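Local coordinates for protein CDP-archaeol synthase (Aeropyrum pernix K1, PDB 5GUF) that catalyses the magnesium-dependent transfer of a cytidylyl group from CTP to an archaeal diether glycerol phosphate, giving CDP-archaeol for membrane lipid synthesis, at residues T30-M42 and R51-G65. Sequence-based numbering, arbitrary orientation.
With CTP (cytidine-5'-triphosphate), chain B.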
loop_
_atom_site.group_PDB
_atom_site.type_symbol
_atom_site.label_atom_id
_atom_site.label_comp_id
_atom_site.label_asym_id
_atom_site.label_seq_id
_atom_site.Cartn_x
_atom_site.Cartn_y
_atom_site.Cartn_z
ATOM N N THR A 30 9.901 -13.367 -12.916
ATOM C CA THR A 30 10.394 -14.611 -13.500
ATOM C C THR A 30 9.775 -15.887 -12.919
ATOM O O THR A 30 9.520 -16.828 -13.686
ATOM C CB THR A 30 11.926 -14.634 -13.394
ATOM O OG1 THR A 30 12.461 -13.564 -14.188
ATOM C CG2 THR A 30 12.503 -15.950 -13.897
ATOM N N PRO A 31 9.505 -15.980 -11.607
ATOM C CA PRO A 31 8.926 -17.233 -11.077
ATOM C C PRO A 31 7.554 -17.592 -11.652
ATOM O O PRO A 31 7.166 -18.765 -11.592
ATOM C CB PRO A 31 8.857 -16.980 -9.563
ATOM C CG PRO A 31 9.890 -15.915 -9.301
ATOM C CD PRO A 31 9.891 -15.053 -10.522
ATOM N N VAL A 32 6.825 -16.642 -12.239
ATOM C CA VAL A 32 5.512 -16.971 -12.784
ATOM C C VAL A 32 5.627 -17.784 -14.072
ATOM O O VAL A 32 4.671 -18.460 -14.471
ATOM C CB VAL A 32 4.697 -15.683 -13.011
ATOM C CG1 VAL A 32 4.844 -14.745 -11.833
ATOM C CG2 VAL A 32 5.132 -14.998 -14.306
ATOM N N VAL A 33 6.769 -17.732 -14.753
ATOM C CA VAL A 33 6.982 -18.533 -15.956
ATOM C C VAL A 33 7.852 -19.751 -15.667
ATOM O O VAL A 33 7.604 -20.833 -16.193
ATOM C CB VAL A 33 7.586 -17.694 -17.108
ATOM C CG1 VAL A 33 6.570 -16.715 -17.662
ATOM C CG2 VAL A 33 8.854 -16.972 -16.680
ATOM N N ALA A 34 8.868 -19.604 -14.817
ATOM C CA ALA A 34 9.742 -20.730 -14.532
ATOM C C ALA A 34 9.026 -21.853 -13.804
ATOM O O ALA A 34 9.591 -22.946 -13.680
ATOM C CB ALA A 34 10.947 -20.272 -13.711
ATOM N N GLY A 35 7.809 -21.618 -13.328
ATOM C CA GLY A 35 7.083 -22.669 -12.642
ATOM C C GLY A 35 7.702 -22.945 -11.289
ATOM O O GLY A 35 7.931 -22.030 -10.486
ATOM N N GLY A 36 7.991 -24.209 -11.039
ATOM C CA GLY A 36 8.488 -24.670 -9.762
ATOM C C GLY A 36 7.459 -25.531 -9.055
ATOM O O GLY A 36 6.246 -25.375 -9.234
ATOM N N ARG A 37 7.945 -26.456 -8.247
ATOM C CA ARG A 37 7.038 -27.364 -7.555
ATOM C C ARG A 37 7.535 -27.768 -6.177
ATOM O O ARG A 37 6.805 -28.465 -5.467
ATOM C CB ARG A 37 6.795 -28.621 -8.409
ATOM C CG ARG A 37 5.405 -28.702 -9.038
ATOM C CD ARG A 37 4.850 -30.123 -8.956
ATOM N NE ARG A 37 4.300 -30.432 -7.635
ATOM C CZ ARG A 37 3.974 -31.655 -7.226
ATOM N NH1 ARG A 37 3.476 -31.839 -6.007
ATOM N NH2 ARG A 37 4.161 -32.696 -8.027
ATOM N N ARG A 38 8.741 -27.370 -5.780
ATOM C CA ARG A 38 9.249 -27.637 -4.448
ATOM C C ARG A 38 9.038 -26.398 -3.590
ATOM O O ARG A 38 9.736 -25.390 -3.795
ATOM C CB ARG A 38 10.729 -28.007 -4.496
ATOM C CG ARG A 38 11.047 -29.217 -5.345
ATOM C CD ARG A 38 12.555 -29.441 -5.431
ATOM N NE ARG A 38 12.914 -30.299 -6.558
ATOM C CZ ARG A 38 13.315 -31.562 -6.445
ATOM N NH1 ARG A 38 13.422 -32.125 -5.246
ATOM N NH2 ARG A 38 13.616 -32.264 -7.534
ATOM N N PRO A 39 8.107 -26.414 -2.638
ATOM C CA PRO A 39 7.864 -25.214 -1.829
ATOM C C PRO A 39 9.060 -24.865 -0.962
ATOM O O PRO A 39 9.704 -25.731 -0.365
ATOM C CB PRO A 39 6.654 -25.604 -0.971
ATOM C CG PRO A 39 6.759 -27.094 -0.843
ATOM C CD PRO A 39 7.307 -27.564 -2.184
ATOM N N VAL A 40 9.347 -23.567 -0.894
ATOM C CA VAL A 40 10.353 -23.065 0.035
ATOM C C VAL A 40 10.047 -23.519 1.462
ATOM O O VAL A 40 10.958 -23.854 2.230
ATOM C CB VAL A 40 10.439 -21.529 -0.066
ATOM C CG1 VAL A 40 11.463 -20.989 0.910
ATOM C CG2 VAL A 40 10.782 -21.110 -1.497
ATOM N N ASP A 41 8.764 -23.537 1.845
ATOM C CA ASP A 41 8.409 -23.834 3.232
ATOM C C ASP A 41 8.304 -25.335 3.517
ATOM O O ASP A 41 7.828 -25.705 4.592
ATOM C CB ASP A 41 7.104 -23.113 3.637
ATOM C CG ASP A 41 5.847 -23.690 2.963
ATOM O OD1 ASP A 41 5.933 -24.709 2.256
ATOM O OD2 ASP A 41 4.749 -23.114 3.144
ATOM N N MET A 42 8.728 -26.196 2.594
ATOM C CA MET A 42 8.696 -27.649 2.779
ATOM C C MET A 42 7.305 -28.170 3.116
ATOM O O MET A 42 7.174 -29.276 3.649
ATOM C CB MET A 42 9.688 -28.106 3.859
ATOM C CG MET A 42 11.138 -27.759 3.552
ATOM S SD MET A 42 11.703 -28.576 2.041
ATOM C CE MET A 42 12.245 -27.166 1.075
ATOM N N ARG A 51 -0.406 -22.533 5.927
ATOM C CA ARG A 51 0.966 -22.784 5.498
ATOM C C ARG A 51 1.873 -21.646 5.945
ATOM O O ARG A 51 1.438 -20.505 6.122
ATOM C CB ARG A 51 1.030 -22.938 3.985
ATOM C CG ARG A 51 0.419 -24.227 3.483
ATOM C CD ARG A 51 1.372 -25.390 3.648
ATOM N NE ARG A 51 2.566 -25.217 2.822
ATOM C CZ ARG A 51 2.629 -25.435 1.505
ATOM N NH1 ARG A 51 1.566 -25.847 0.813
ATOM N NH2 ARG A 51 3.772 -25.236 0.871
ATOM N N LEU A 52 3.139 -21.975 6.175
ATOM C CA LEU A 52 4.114 -20.942 6.509
ATOM C C LEU A 52 4.229 -19.919 5.378
ATOM O O LEU A 52 4.164 -18.705 5.611
ATOM C CB LEU A 52 5.463 -21.592 6.803
ATOM C CG LEU A 52 6.654 -20.654 6.973
ATOM C CD1 LEU A 52 6.498 -19.850 8.245
ATOM C CD2 LEU A 52 7.972 -21.429 6.953
ATOM N N LEU A 53 4.372 -20.400 4.138
ATOM C CA LEU A 53 4.399 -19.563 2.940
ATOM C C LEU A 53 3.348 -19.946 1.918
ATOM O O LEU A 53 2.741 -19.061 1.310
ATOM C CB LEU A 53 5.784 -19.608 2.269
ATOM C CG LEU A 53 6.942 -18.972 3.063
ATOM C CD1 LEU A 53 8.272 -19.030 2.280
ATOM C CD2 LEU A 53 6.635 -17.534 3.510
ATOM N N GLY A 54 3.099 -21.241 1.725
ATOM C CA GLY A 54 2.214 -21.710 0.685
ATOM C C GLY A 54 2.993 -22.229 -0.509
ATOM O O GLY A 54 4.214 -22.056 -0.630
ATOM N N ASP A 55 2.244 -22.867 -1.420
ATOM C CA ASP A 55 2.836 -23.485 -2.603
ATOM C C ASP A 55 3.305 -22.468 -3.633
ATOM O O ASP A 55 4.050 -22.833 -4.541
ATOM C CB ASP A 55 1.835 -24.444 -3.264
ATOM C CG ASP A 55 1.743 -25.775 -2.544
ATOM O OD1 ASP A 55 2.726 -26.150 -1.853
ATOM O OD2 ASP A 55 0.695 -26.447 -2.679
ATOM N N GLY A 56 2.877 -21.213 -3.526
ATOM C CA GLY A 56 3.258 -20.222 -4.507
ATOM C C GLY A 56 4.714 -19.819 -4.460
ATOM O O GLY A 56 5.155 -19.097 -5.354
ATOM N N LYS A 57 5.463 -20.255 -3.451
ATOM C CA LYS A 57 6.869 -19.892 -3.279
ATOM C C LYS A 57 7.680 -21.175 -3.414
ATOM O O LYS A 57 7.729 -21.991 -2.485
ATOM C CB LYS A 57 7.109 -19.223 -1.927
ATOM C CG LYS A 57 6.264 -17.991 -1.701
ATOM C CD LYS A 57 6.417 -16.979 -2.847
ATOM C CE LYS A 57 5.176 -16.124 -2.937
ATOM N NZ LYS A 57 5.029 -15.256 -4.122
ATOM N N THR A 58 8.309 -21.359 -4.568
ATOM C CA THR A 58 9.031 -22.585 -4.857
ATOM C C THR A 58 10.518 -22.284 -4.932
ATOM O O THR A 58 10.922 -21.140 -5.127
ATOM C CB THR A 58 8.520 -23.221 -6.154
ATOM O OG1 THR A 58 8.737 -22.330 -7.253
ATOM C CG2 THR A 58 7.013 -23.491 -6.047
ATOM N N ILE A 59 11.332 -23.320 -4.713
ATOM C CA ILE A 59 12.783 -23.153 -4.739
ATOM C C ILE A 59 13.260 -22.876 -6.164
ATOM O O ILE A 59 14.207 -22.108 -6.382
ATOM C CB ILE A 59 13.473 -24.394 -4.136
ATOM C CG1 ILE A 59 13.394 -24.358 -2.615
ATOM C CG2 ILE A 59 14.946 -24.454 -4.512
ATOM C CD1 ILE A 59 13.199 -25.714 -1.997
ATOM N N GLU A 60 12.613 -23.501 -7.155
ATOM C CA GLU A 60 12.904 -23.184 -8.544
ATOM C C GLU A 60 12.553 -21.735 -8.835
ATOM O O GLU A 60 13.265 -21.050 -9.578
ATOM C CB GLU A 60 12.136 -24.124 -9.478
ATOM C CG GLU A 60 12.240 -25.610 -9.142
ATOM C CD GLU A 60 11.205 -26.072 -8.087
ATOM O OE1 GLU A 60 11.225 -25.578 -6.935
ATOM O OE2 GLU A 60 10.354 -26.924 -8.417
ATOM N N GLY A 61 11.469 -21.246 -8.234
ATOM C CA GLY A 61 11.127 -19.842 -8.382
ATOM C C GLY A 61 12.221 -18.928 -7.867
ATOM O O GLY A 61 12.621 -17.973 -8.537
ATOM N N LEU A 62 12.735 -19.220 -6.675
ATOM C CA LEU A 62 13.771 -18.372 -6.107
ATOM C C LEU A 62 15.034 -18.381 -6.965
ATOM O O LEU A 62 15.661 -17.334 -7.159
ATOM C CB LEU A 62 14.095 -18.816 -4.685
ATOM C CG LEU A 62 13.096 -18.507 -3.586
ATOM C CD1 LEU A 62 13.759 -18.773 -2.233
ATOM C CD2 LEU A 62 12.639 -17.064 -3.703
ATOM N N LEU A 63 15.430 -19.552 -7.470
ATOM C CA LEU A 63 16.670 -19.647 -8.237
ATOM C C LEU A 63 16.554 -18.945 -9.585
ATOM O O LEU A 63 17.442 -18.179 -9.974
ATOM C CB LEU A 63 17.060 -21.109 -8.429
ATOM C CG LEU A 63 17.535 -21.742 -7.128
ATOM C CD1 LEU A 63 17.567 -23.264 -7.259
ATOM C CD2 LEU A 63 18.899 -21.163 -6.768
ATOM N N ALA A 64 15.468 -19.205 -10.315
ATOM C CA ALA A 64 15.239 -18.517 -11.580
ATOM C C ALA A 64 15.126 -17.016 -11.369
ATOM O O ALA A 64 15.652 -16.232 -12.164
ATOM C CB ALA A 64 13.979 -19.061 -12.260
ATOM N N GLY A 65 14.446 -16.601 -10.296
ATOM C CA GLY A 65 14.341 -15.181 -10.005
ATOM C C GLY A 65 15.698 -14.567 -9.737
ATOM O O GLY A 65 16.048 -13.512 -10.279
HETATM N N1 CTP B . 6.406 -18.337 -7.850
HETATM C C2 CTP B . 7.326 -19.311 -7.468
HETATM N N3 CTP B . 8.302 -19.050 -6.517
HETATM C C4 CTP B . 8.399 -17.775 -5.978
HETATM C C5 CTP B . 7.505 -16.781 -6.395
HETATM C C6 CTP B . 6.411 -17.122 -7.197
HETATM O O2 CTP B . 7.280 -20.429 -7.975
HETATM N N4 CTP B . 9.341 -17.519 -5.074
HETATM C "C1'" CTP B . 5.417 -18.666 -8.921
HETATM C "C2'" CTP B . 4.301 -19.543 -8.373
HETATM O "O2'" CTP B . 3.837 -20.374 -9.413
HETATM C "C3'" CTP B . 3.224 -18.547 -8.034
HETATM C "C4'" CTP B . 3.364 -17.578 -9.201
HETATM O "O4'" CTP B . 4.762 -17.528 -9.482
HETATM O "O3'" CTP B . 1.965 -19.162 -7.968
HETATM C "C5'" CTP B . 2.763 -16.204 -8.899
HETATM O "O5'" CTP B . 3.465 -15.548 -7.865
HETATM P PA CTP B . 2.658 -14.946 -6.616
HETATM O O1A CTP B . 1.504 -14.150 -7.184
HETATM O O2A CTP B . 3.537 -14.106 -5.712
HETATM O O3A CTP B . 2.157 -16.256 -5.818
HETATM P PB CTP B . 0.614 -16.604 -5.507
HETATM O O1B CTP B . 0.204 -17.770 -6.383
HETATM O O2B CTP B . -0.321 -15.444 -5.735
HETATM O O3B CTP B . 0.669 -17.014 -3.942
HETATM P PG CTP B . 0.540 -15.943 -2.729
HETATM O O1G CTP B . -0.903 -15.884 -2.301
HETATM O O2G CTP B . 1.457 -16.426 -1.650
HETATM O O3G CTP B . 0.979 -14.571 -3.158
HETATM O O HOH W 1 6.757 -22.319 0.281
#
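Val-40 fits between Leu-53 and Leu-62, its two methyls parted between them: CG1 lies 4.0 Å from Leu-53 CD1, while CG2 turns to Leu-62 CD1 and Ile-59 CG1. Farther along, Ala-34 and Ala-64 meet methyl to methyl, and Pro-31 CG rests against Gly-61 O. Backbone bonds flank this apolar centre: Val-40 N donates to Lys-57 O, and Ile-59 N reaches Arg-38 O at 2.8 Å. The Glu-60 carboxylate, folded back by a bend at chi2 (85°), takes the amides of Arg-37 and Arg-38, the latter through the syn lone pairs of both oxygens.

At the other end, Asp-41 is buried and gripped side-on by Arg-51. Arg-51 NH2 meets the syn lone pair of Asp-41 OD1 at 2.6 Å, in the guanidinium plane; Arg-51 NE reaches Asp-41 OD2 at 3.0 Å, tilted from that plane. OD2 also accepts Leu-53 N on its anti side and Gly-54 N from above the carboxylate. The guanidinium holds Asp-55 OD1 end-on with NH1 and NH2. A leucine in place of Arg-51 would probably leave both carboxylates without their shared countercharge and let the Asp-55 side chain turn.

Thr-58, N-cap of helix 59-80, accepts Gly-61 N (3.1 Å) at OG1 and donates to CTP O2 (2.5 Å), while Lys-57 NZ, also salt-bridged to Asp-100, binds the alpha-phosphate oxygen O2A. Close packing of Gly-61 CA against cytosine N3 (3.5 Å) leaves no room for a side chain, and the two segments form part of the CTP pocket, around the cytosine and the alpha-phosphate.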